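Local coordinates for oligopeptide-binding protein oppA (Lactococcus lactis, PDB 3DRF) that captures oligopeptides outside the cell as the receptor of the OppABCDF ABC transporter, which takes up the peptides needed for growth in milk, at residues D70-F81 and T183-V194; K293-Y301 and V553-A561. All coordinates share one frame; numbering follows the deposited sequence.

Interaction 1 of 2, residues D70-F81 and T183-V194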
loop_
_atom_site.group_PDB
_atom_site.type_symbol
_atom_site.label_atom_id
_atom_site.label_comp_id
_atom_site.label_asym_id
_atom_site.label_seq_id
_atom_site.Cartn_x
_atom_site.Cartn_y
_atom_site.Cartn_z
ATOM N N ASP A 70 3.198 4.259 14.821
ATOM C CA ASP A 70 3.367 3.522 16.077
ATOM C C ASP A 70 3.495 1.993 15.907
ATOM O O ASP A 70 2.920 1.197 16.571
ATOM C CB ASP A 70 2.302 3.969 17.106
ATOM C CG ASP A 70 2.425 5.459 17.404
ATOM O OD1 ASP A 70 3.579 5.888 17.540
ATOM O OD2 ASP A 70 1.428 6.109 17.464
ATOM N N GLY A 71 4.357 1.683 14.963
ATOM C CA GLY A 71 4.817 0.319 14.760
ATOM C C GLY A 71 5.571 -0.215 15.966
ATOM O O GLY A 71 6.290 0.526 16.635
ATOM N N LEU A 72 5.387 -1.501 16.252
ATOM C CA LEU A 72 5.904 -2.119 17.488
ATOM C C LEU A 72 7.181 -2.961 17.364
ATOM O O LEU A 72 7.898 -3.057 18.290
ATOM C CB LEU A 72 4.814 -3.037 18.096
ATOM C CG LEU A 72 3.619 -2.319 18.705
ATOM C CD1 LEU A 72 2.623 -3.357 19.131
ATOM C CD2 LEU A 72 4.071 -1.408 19.933
ATOM N N PHE A 73 7.355 -3.608 16.216
ATOM C CA PHE A 73 8.357 -4.704 16.127
ATOM C C PHE A 73 9.568 -4.357 15.273
ATOM O O PHE A 73 9.466 -3.744 14.254
ATOM C CB PHE A 73 7.686 -5.960 15.563
ATOM C CG PHE A 73 6.437 -6.378 16.315
ATOM C CD1 PHE A 73 6.518 -6.733 17.646
ATOM C CD2 PHE A 73 5.211 -6.418 15.672
ATOM C CE1 PHE A 73 5.366 -7.099 18.381
ATOM C CE2 PHE A 73 4.035 -6.782 16.393
ATOM C CZ PHE A 73 4.117 -7.115 17.762
ATOM N N PHE A 74 10.716 -4.838 15.693
ATOM C CA PHE A 74 11.919 -4.774 14.883
ATOM C C PHE A 74 11.982 -6.043 14.042
ATOM O O PHE A 74 11.387 -7.030 14.377
ATOM C CB PHE A 74 13.173 -4.691 15.782
ATOM C CG PHE A 74 13.489 -3.281 16.348
ATOM C CD1 PHE A 74 12.676 -2.220 16.106
ATOM C CD2 PHE A 74 14.632 -3.078 17.108
ATOM C CE1 PHE A 74 12.989 -0.946 16.609
ATOM C CE2 PHE A 74 14.932 -1.791 17.622
ATOM C CZ PHE A 74 14.091 -0.787 17.374
ATOM N N THR A 75 12.736 -5.939 12.957
ATOM C CA THR A 75 12.997 -7.076 12.059
ATOM C C THR A 75 14.435 -7.088 11.620
ATOM O O THR A 75 15.130 -6.141 11.786
ATOM C CB THR A 75 12.123 -7.077 10.752
ATOM O OG1 THR A 75 12.590 -6.046 9.865
ATOM C CG2 THR A 75 10.603 -6.863 11.048
ATOM N N ASP A 76 14.834 -8.222 11.085
ATOM C CA ASP A 76 16.121 -8.325 10.356
ATOM C C ASP A 76 15.940 -7.864 8.916
ATOM O O ASP A 76 14.898 -7.399 8.573
ATOM C CB ASP A 76 16.717 -9.734 10.447
ATOM C CG ASP A 76 15.866 -10.813 9.762
ATOM O OD1 ASP A 76 15.036 -10.520 8.964
ATOM O OD2 ASP A 76 16.121 -11.952 10.097
ATOM N N SER A 77 16.992 -7.976 8.098
ATOM C CA SER A 77 16.937 -7.471 6.745
ATOM C C SER A 77 16.058 -8.320 5.811
ATOM O O SER A 77 15.770 -7.901 4.743
ATOM C CB SER A 77 18.351 -7.398 6.136
ATOM O OG SER A 77 18.904 -8.694 6.084
ATOM N N GLY A 78 15.663 -9.496 6.258
ATOM C CA GLY A 78 14.673 -10.339 5.560
ATOM C C GLY A 78 13.220 -10.211 6.061
ATOM O O GLY A 78 12.350 -10.964 5.731
ATOM N N PHE A 79 13.015 -9.199 6.909
ATOM C CA PHE A 79 11.673 -8.776 7.458
ATOM C C PHE A 79 11.163 -9.757 8.541
ATOM O O PHE A 79 10.019 -9.686 8.950
ATOM C CB PHE A 79 10.609 -8.533 6.332
ATOM C CG PHE A 79 11.105 -7.613 5.238
ATOM C CD1 PHE A 79 11.425 -6.313 5.539
ATOM C CD2 PHE A 79 11.304 -8.061 3.987
ATOM C CE1 PHE A 79 11.931 -5.444 4.544
ATOM C CE2 PHE A 79 11.775 -7.186 2.997
ATOM C CZ PHE A 79 12.100 -5.902 3.308
ATOM N N LYS A 80 11.975 -10.648 8.961
ATOM C CA LYS A 80 11.627 -11.585 10.008
ATOM C C LYS A 80 11.662 -10.887 11.370
ATOM O O LYS A 80 12.588 -10.157 11.646
ATOM C CB LYS A 80 12.651 -12.751 10.000
ATOM C CG LYS A 80 12.317 -13.855 10.944
ATOM C CD LYS A 80 13.494 -14.801 11.351
ATOM C CE LYS A 80 14.273 -15.448 10.241
ATOM N NZ LYS A 80 15.297 -16.452 10.685
ATOM N N PHE A 81 10.662 -11.047 12.200
ATOM C CA PHE A 81 10.648 -10.397 13.533
ATOM C C PHE A 81 11.841 -10.817 14.374
ATOM O O PHE A 81 12.210 -11.960 14.394
ATOM C CB PHE A 81 9.381 -10.779 14.342
ATOM C CG PHE A 81 8.072 -10.323 13.709
ATOM C CD1 PHE A 81 7.787 -8.983 13.567
ATOM C CD2 PHE A 81 7.141 -11.239 13.278
ATOM C CE1 PHE A 81 6.592 -8.552 13.026
ATOM C CE2 PHE A 81 5.938 -10.833 12.708
ATOM C CZ PHE A 81 5.660 -9.514 12.588
ATOM N N THR A 183 5.813 -15.264 10.845
ATOM C CA THR A 183 7.190 -14.977 11.290
ATOM C C THR A 183 7.751 -13.646 10.723
ATOM O O THR A 183 8.781 -13.219 11.160
ATOM C CB THR A 183 8.144 -16.110 10.881
ATOM O OG1 THR A 183 7.994 -16.304 9.482
ATOM C CG2 THR A 183 7.825 -17.419 11.651
ATOM N N GLN A 184 7.000 -12.992 9.846
ATOM C CA GLN A 184 7.509 -11.875 9.071
ATOM C C GLN A 184 6.591 -10.658 9.229
ATOM O O GLN A 184 5.358 -10.773 9.168
ATOM C CB GLN A 184 7.592 -12.310 7.601
ATOM C CG GLN A 184 8.372 -11.384 6.666
ATOM C CD GLN A 184 8.885 -12.086 5.408
ATOM O OE1 GLN A 184 9.272 -13.260 5.468
ATOM N NE2 GLN A 184 8.952 -11.349 4.277
ATOM N N SER A 185 7.182 -9.485 9.411
ATOM C CA SER A 185 6.421 -8.260 9.499
ATOM C C SER A 185 5.663 -8.077 8.166
ATOM O O SER A 185 6.127 -8.440 7.101
ATOM C CB SER A 185 7.351 -7.076 9.803
ATOM O OG SER A 185 6.602 -5.887 9.905
ATOM N N GLY A 186 4.468 -7.510 8.278
ATOM C CA GLY A 186 3.600 -7.269 7.120
ATOM C C GLY A 186 2.732 -8.479 6.796
ATOM O O GLY A 186 2.065 -8.456 5.817
ATOM N N ASN A 187 2.729 -9.507 7.634
ATOM C CA ASN A 187 1.902 -10.715 7.338
ATOM C C ASN A 187 0.343 -10.492 7.266
ATOM O O ASN A 187 -0.331 -11.198 6.626
ATOM C CB ASN A 187 2.278 -11.854 8.337
ATOM C CG ASN A 187 1.821 -11.578 9.778
ATOM O OD1 ASN A 187 0.671 -11.631 10.103
ATOM N ND2 ASN A 187 2.769 -11.242 10.619
ATOM N N GLY A 188 -0.143 -9.474 7.987
ATOM C CA GLY A 188 -1.557 -9.057 7.959
ATOM C C GLY A 188 -2.492 -9.864 8.855
ATOM O O GLY A 188 -3.578 -9.474 9.074
ATOM N N TYR A 189 -2.040 -10.993 9.378
ATOM C CA TYR A 189 -2.855 -11.883 10.269
ATOM C C TYR A 189 -2.892 -11.418 11.731
ATOM O O TYR A 189 -3.795 -11.721 12.427
ATOM C CB TYR A 189 -2.406 -13.351 10.118
ATOM C CG TYR A 189 -2.788 -13.913 8.749
ATOM C CD1 TYR A 189 -4.074 -14.310 8.497
ATOM C CD2 TYR A 189 -1.863 -13.984 7.697
ATOM C CE1 TYR A 189 -4.465 -14.817 7.258
ATOM C CE2 TYR A 189 -2.235 -14.470 6.427
ATOM C CZ TYR A 189 -3.551 -14.883 6.228
ATOM O OH TYR A 189 -3.992 -15.363 5.013
ATOM N N PHE A 190 -1.882 -10.669 12.149
ATOM C CA PHE A 190 -1.943 -9.890 13.404
ATOM C C PHE A 190 -1.324 -8.542 13.091
ATOM O O PHE A 190 -0.486 -8.408 12.260
ATOM C CB PHE A 190 -1.325 -10.595 14.619
ATOM C CG PHE A 190 0.159 -10.891 14.496
ATOM C CD1 PHE A 190 1.121 -9.961 14.921
ATOM C CD2 PHE A 190 0.597 -12.132 13.978
ATOM C CE1 PHE A 190 2.496 -10.270 14.819
ATOM C CE2 PHE A 190 1.946 -12.409 13.878
ATOM C CZ PHE A 190 2.889 -11.528 14.301
ATOM N N LEU A 191 -1.830 -7.541 13.769
ATOM C CA LEU A 191 -1.445 -6.139 13.519
ATOM C C LEU A 191 -0.226 -5.766 14.368
ATOM O O LEU A 191 0.127 -6.443 15.298
ATOM C CB LEU A 191 -2.658 -5.180 13.786
ATOM C CG LEU A 191 -3.931 -5.504 12.936
ATOM C CD1 LEU A 191 -5.136 -4.616 13.330
ATOM C CD2 LEU A 191 -3.602 -5.387 11.383
ATOM N N GLU A 192 0.354 -4.620 14.033
ATOM C CA GLU A 192 1.689 -4.286 14.556
ATOM C C GLU A 192 1.803 -2.886 15.077
ATOM O O GLU A 192 2.881 -2.411 15.252
ATOM C CB GLU A 192 2.769 -4.522 13.448
ATOM C CG GLU A 192 2.723 -5.940 12.807
ATOM C CD GLU A 192 3.813 -6.173 11.781
ATOM O OE1 GLU A 192 4.914 -5.652 11.909
ATOM O OE2 GLU A 192 3.533 -6.908 10.879
ATOM N N THR A 193 0.672 -2.226 15.311
ATOM C CA THR A 193 0.656 -0.847 15.834
ATOM C C THR A 193 -0.251 -0.749 17.059
ATOM O O THR A 193 -1.056 -1.584 17.277
ATOM C CB THR A 193 0.159 0.154 14.737
ATOM O OG1 THR A 193 -1.186 -0.185 14.354
ATOM C CG2 THR A 193 1.053 0.092 13.472
ATOM N N VAL A 194 -0.040 0.325 17.812
ATOM C CA VAL A 194 -0.894 0.729 18.949
ATOM C C VAL A 194 -1.596 2.070 18.660
ATOM O O VAL A 194 -1.170 2.842 17.896
ATOM C CB VAL A 194 -0.041 0.866 20.271
ATOM C CG1 VAL A 194 0.282 -0.515 20.843
ATOM C CG2 VAL A 194 1.256 1.682 20.060
HETATM O O HOH W 1 -1.138 5.439 16.894
HETATM O O HOH W 2 6.133 -3.532 13.402
HETATM O O HOH W 3 10.142 -14.320 13.367
#
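F81 and E192, with V194, bury much of their surface where D70-F81 lies along T183-V194. The F81 ring is wedged into the T183-V194 chain: the backbone N of S185 sits 3.5 Å above one ring face, offset toward the rim, while N187 ND2 and the E192 carboxylate come up to the edge. The carboxylate plane is turned 70° from the ring, with E192 OE1 3.5 Å from F81 CE1. CZ of F190 reaches F81 CE2 obliquely, the two ring planes tilted against each other.

Bonds at both oxygens fix the rotation of the E192 carboxylate. OE1 accepts from S185 OG (2.6 Å) and OE2 from G186 N (2.8 Å, N-H...O 174°), each on a syn lone pair. OE1 also accepts a hydrogen bond from a water that in turn accepts from F73 N. Such a density of donors is consistent with an ionised carboxylate. With CG opposite the carbonyl carbon (chi1 -53°), the extended chain carries the carboxylate to the F81 edge, and on the way CG meets the edge of the F73 ring.

V194 packs through its methyls, CG1 on L72 CD2 (4.0 Å) and CG2 on D70 CB. Two isolated antiparallel bridges frame the whole, each a non-hydrogen-bonded pair flanked by backbone bonds. At G71-T193 the firm bond is L72 N to E192 O (2.8 Å), the V194 N to D70 O bond being weak; at K80-Q184, S185 N gives to F79 O (2.9 Å) and F81 N to T183 O (3.1 Å).

S185 also packs on an apolar side chain of the bound peptide, placing this junction at the binding cavity. Helix 116-127 lies behind it, Y119 against L72 and Y123 against F190, while V89 of strand 87-92 touches both F73 and F81.

Interaction 2 of 2, residues K293-Y301 and V553-A561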
loop_
_atom_site.group_PDB
_atom_site.type_symbol
_atom_site.label_atom_id
_atom_site.label_comp_id
_atom_site.label_asym_id
_atom_site.label_seq_id
_atom_site.Cartn_x
_atom_site.Cartn_y
_atom_site.Cartn_z
ATOM N N LYS A 293 24.627 12.440 -2.375
ATOM C CA LYS A 293 24.786 10.988 -2.493
ATOM C C LYS A 293 23.398 10.436 -2.887
ATOM O O LYS A 293 22.433 10.906 -2.402
ATOM C CB LYS A 293 25.233 10.443 -1.126
ATOM C CG LYS A 293 25.465 8.945 -1.083
ATOM C CD LYS A 293 26.071 8.491 0.223
ATOM C CE LYS A 293 26.182 7.024 0.280
ATOM N NZ LYS A 293 26.775 6.568 1.575
ATOM N N VAL A 294 23.317 9.486 -3.775
ATOM C CA VAL A 294 22.027 8.917 -4.172
ATOM C C VAL A 294 21.929 7.471 -3.722
ATOM O O VAL A 294 22.684 6.643 -4.186
ATOM C CB VAL A 294 21.831 9.039 -5.670
ATOM C CG1 VAL A 294 20.484 8.520 -6.057
ATOM C CG2 VAL A 294 21.982 10.518 -6.112
ATOM N N LEU A 295 21.038 7.212 -2.774
ATOM C CA LEU A 295 20.847 5.877 -2.226
ATOM C C LEU A 295 19.819 5.133 -3.056
ATOM O O LEU A 295 19.067 5.753 -3.710
ATOM C CB LEU A 295 20.381 5.985 -0.775
ATOM C CG LEU A 295 21.242 6.854 0.170
ATOM C CD1 LEU A 295 20.609 6.853 1.552
ATOM C CD2 LEU A 295 22.609 6.234 0.203
ATOM N N GLY A 296 19.802 3.816 -2.974
ATOM C CA GLY A 296 18.883 2.971 -3.762
ATOM C C GLY A 296 18.427 1.756 -2.982
ATOM O O GLY A 296 19.035 1.340 -2.044
ATOM N N GLN A 297 17.311 1.198 -3.430
ATOM C CA GLN A 297 16.844 -0.079 -2.929
ATOM C C GLN A 297 15.867 -0.699 -3.939
ATOM O O GLN A 297 15.270 -0.031 -4.733
ATOM C CB GLN A 297 16.154 0.081 -1.545
ATOM C CG GLN A 297 14.793 0.866 -1.644
ATOM C CD GLN A 297 14.038 1.178 -0.326
ATOM O OE1 GLN A 297 13.033 1.750 -0.404
ATOM N NE2 GLN A 297 14.596 0.870 0.810
ATOM N N GLN A 298 15.735 -2.011 -3.869
ATOM C CA GLN A 298 14.584 -2.686 -4.508
ATOM C C GLN A 298 13.311 -2.228 -3.850
ATOM O O GLN A 298 13.197 -2.266 -2.679
ATOM C CB GLN A 298 14.666 -4.192 -4.353
ATOM C CG GLN A 298 15.870 -4.839 -4.994
ATOM C CD GLN A 298 15.771 -6.363 -4.930
ATOM O OE1 GLN A 298 15.848 -6.916 -3.901
ATOM N NE2 GLN A 298 15.505 -6.972 -6.048
ATOM N N ALA A 299 12.401 -1.699 -4.633
ATOM C CA ALA A 299 11.140 -1.170 -4.088
ATOM C C ALA A 299 10.209 -2.373 -3.735
ATOM O O ALA A 299 10.052 -3.296 -4.476
ATOM C CB ALA A 299 10.485 -0.208 -5.031
ATOM N N MET A 300 9.608 -2.281 -2.593
ATOM C CA MET A 300 8.604 -3.279 -2.268
ATOM C C MET A 300 7.300 -2.696 -2.850
ATOM O O MET A 300 6.607 -1.961 -2.202
ATOM C CB MET A 300 8.523 -3.446 -0.769
ATOM C CG MET A 300 8.161 -4.867 -0.407
ATOM S SD MET A 300 9.014 -5.263 1.131
ATOM C CE MET A 300 8.396 -3.918 1.973
ATOM N N TYR A 301 7.141 -2.916 -4.160
ATOM C CA TYR A 301 6.206 -2.111 -5.002
ATOM C C TYR A 301 5.661 -2.916 -6.159
ATOM O O TYR A 301 6.341 -3.715 -6.739
ATOM C CB TYR A 301 6.989 -0.895 -5.566
ATOM C CG TYR A 301 6.260 0.028 -6.567
ATOM C CD1 TYR A 301 5.632 1.165 -6.149
ATOM C CD2 TYR A 301 6.245 -0.261 -7.924
ATOM C CE1 TYR A 301 5.037 2.030 -7.090
ATOM C CE2 TYR A 301 5.652 0.554 -8.825
ATOM C CZ TYR A 301 5.054 1.690 -8.396
ATOM O OH TYR A 301 4.470 2.540 -9.291
ATOM N N VAL A 553 24.818 12.434 7.787
ATOM C CA VAL A 553 25.430 11.177 8.059
ATOM C C VAL A 553 24.367 10.274 8.688
ATOM O O VAL A 553 23.557 10.717 9.401
ATOM C CB VAL A 553 26.654 11.312 9.022
ATOM C CG1 VAL A 553 27.805 12.105 8.381
ATOM C CG2 VAL A 553 26.262 11.974 10.293
ATOM N N GLY A 554 24.412 8.997 8.379
ATOM C CA GLY A 554 23.521 8.026 9.007
ATOM C C GLY A 554 22.225 7.709 8.263
ATOM O O GLY A 554 21.458 6.947 8.751
ATOM N N MET A 555 21.977 8.323 7.133
ATOM C CA MET A 555 20.794 7.982 6.358
ATOM C C MET A 555 21.062 6.684 5.552
ATOM O O MET A 555 22.168 6.440 5.156
ATOM C CB MET A 555 20.384 9.115 5.440
ATOM C CG MET A 555 19.203 8.822 4.538
ATOM S SD MET A 555 17.626 8.440 5.400
ATOM C CE MET A 555 16.626 7.811 4.071
ATOM N N THR A 556 20.009 5.885 5.367
ATOM C CA THR A 556 20.195 4.595 4.683
ATOM C C THR A 556 18.902 4.165 4.055
ATOM O O THR A 556 17.855 4.536 4.489
ATOM C CB THR A 556 20.677 3.519 5.688
ATOM O OG1 THR A 556 21.064 2.351 4.991
ATOM C CG2 THR A 556 19.565 3.128 6.693
ATOM N N LEU A 557 19.009 3.352 3.022
ATOM C CA LEU A 557 17.863 2.654 2.437
ATOM C C LEU A 557 17.979 1.126 2.620
ATOM O O LEU A 557 17.303 0.360 1.984
ATOM C CB LEU A 557 17.629 3.036 0.969
ATOM C CG LEU A 557 17.104 4.440 0.659
ATOM C CD1 LEU A 557 16.835 4.552 -0.842
ATOM C CD2 LEU A 557 15.768 4.738 1.448
ATOM N N ASP A 558 18.852 0.709 3.497
ATOM C CA ASP A 558 19.061 -0.700 3.762
ATOM C C ASP A 558 17.881 -1.247 4.568
ATOM O O ASP A 558 17.460 -0.632 5.525
ATOM C CB ASP A 558 20.321 -0.906 4.586
ATOM C CG ASP A 558 21.624 -0.493 3.856
ATOM O OD1 ASP A 558 21.655 -0.149 2.702
ATOM O OD2 ASP A 558 22.644 -0.486 4.512
ATOM N N TYR A 559 17.380 -2.414 4.178
ATOM C CA TYR A 559 16.335 -3.043 4.930
ATOM C C TYR A 559 16.947 -3.646 6.183
ATOM O O TYR A 559 18.093 -4.009 6.191
ATOM C CB TYR A 559 15.575 -4.080 4.064
ATOM C CG TYR A 559 14.765 -3.477 2.910
ATOM C CD1 TYR A 559 13.727 -2.626 3.162
ATOM C CD2 TYR A 559 15.074 -3.759 1.569
ATOM C CE1 TYR A 559 12.984 -2.062 2.123
ATOM C CE2 TYR A 559 14.336 -3.208 0.534
ATOM C CZ TYR A 559 13.291 -2.351 0.830
ATOM O OH TYR A 559 12.507 -1.769 -0.143
ATOM N N GLY A 560 16.174 -3.696 7.222
ATOM C CA GLY A 560 16.784 -4.129 8.476
ATOM C C GLY A 560 17.446 -3.042 9.379
ATOM O O GLY A 560 17.852 -3.313 10.477
ATOM N N ALA A 561 17.517 -1.807 8.889
ATOM C CA ALA A 561 17.972 -0.709 9.734
ATOM C C ALA A 561 16.827 -0.251 10.622
ATOM O O ALA A 561 15.838 0.194 10.142
ATOM C CB ALA A 561 18.453 0.448 8.826
HETATM O O HOH W 4 24.641 6.674 3.312
HETATM O O HOH W 5 20.626 -0.713 0.034
HETATM O O HOH W 6 10.280 -0.080 -0.883
#
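Q297 turns its CG between the backbone N and the carbonyl carbon (chi1 68°) and then runs fully extended, which carries its amide out to L557 and Y559. Y559 has its CG beside its own backbone N (chi1 -67°), and the ring reaches back across the Q297 side chain at about a right angle. Amide and ring planes are only 12° apart, with Q297 NE2 3.5 Å from Y559 CZ, an oblique approach. NE2 donates to L557 O (3.0 Å), tilted out of the carbonyl plane, while OE1 is held by N544 of strand 536-549. The hydroxyl of Y559 donates a hydrogen bond to Q298 O (2.7 Å), which lies near the plane of the ring at its edge, and accepts from a water that M300 N in turn serves as donor.

No backbone bond joins the two segments. K293-Q298 belongs to strand 292-307, paired antiparallel with 536-549 in the large mixed sheet, whereas V553-A561 is an irregular return of the chain, shaped by an ST turn in which T556 OG1 accepts from D558 N (3.1 Å) and by a type II turn from D558 to A561. With a phenylalanine in place of Y559, Q298 O would probably lose this donor and the water on M300 N its acceptor, leaving the ring end less firmly fixed.

Further up the strand the contact is apolar. L557 CD1 lies on L295 CB (3.8 Å) and close to the G296 backbone, and L295 CD1 meets M555 CG at 3.8 Å. Beyond this patch, a water bridges K293 NZ and M555 O.

Overall arrangement
Interaction 1 is the more enclosed, with 722 Å² buried and 8 of its 18 touching residues buried; interaction 2 buries 433 Å² and lies at the surface. Backbone bridges and a many-bonded carboxylate among aromatic rings mark the first, whereas the second relies on a side-chain amide, a phenol hydroxyl and leucine packing. The first joins two largely irregular segments beside helix 116-127 and strand 87-92, the second strand 292-307 and the loop following strand 536-549. Yet they touch: the F79 and Y559 rings meet edge-to-face, and F79 CZ lies 3.8 Å from M300 SD. S185 of interaction 1 packs on the bound peptide; Y301, ending K293-Y301 but not itself in that contact, hydrogen-bonds its backbone.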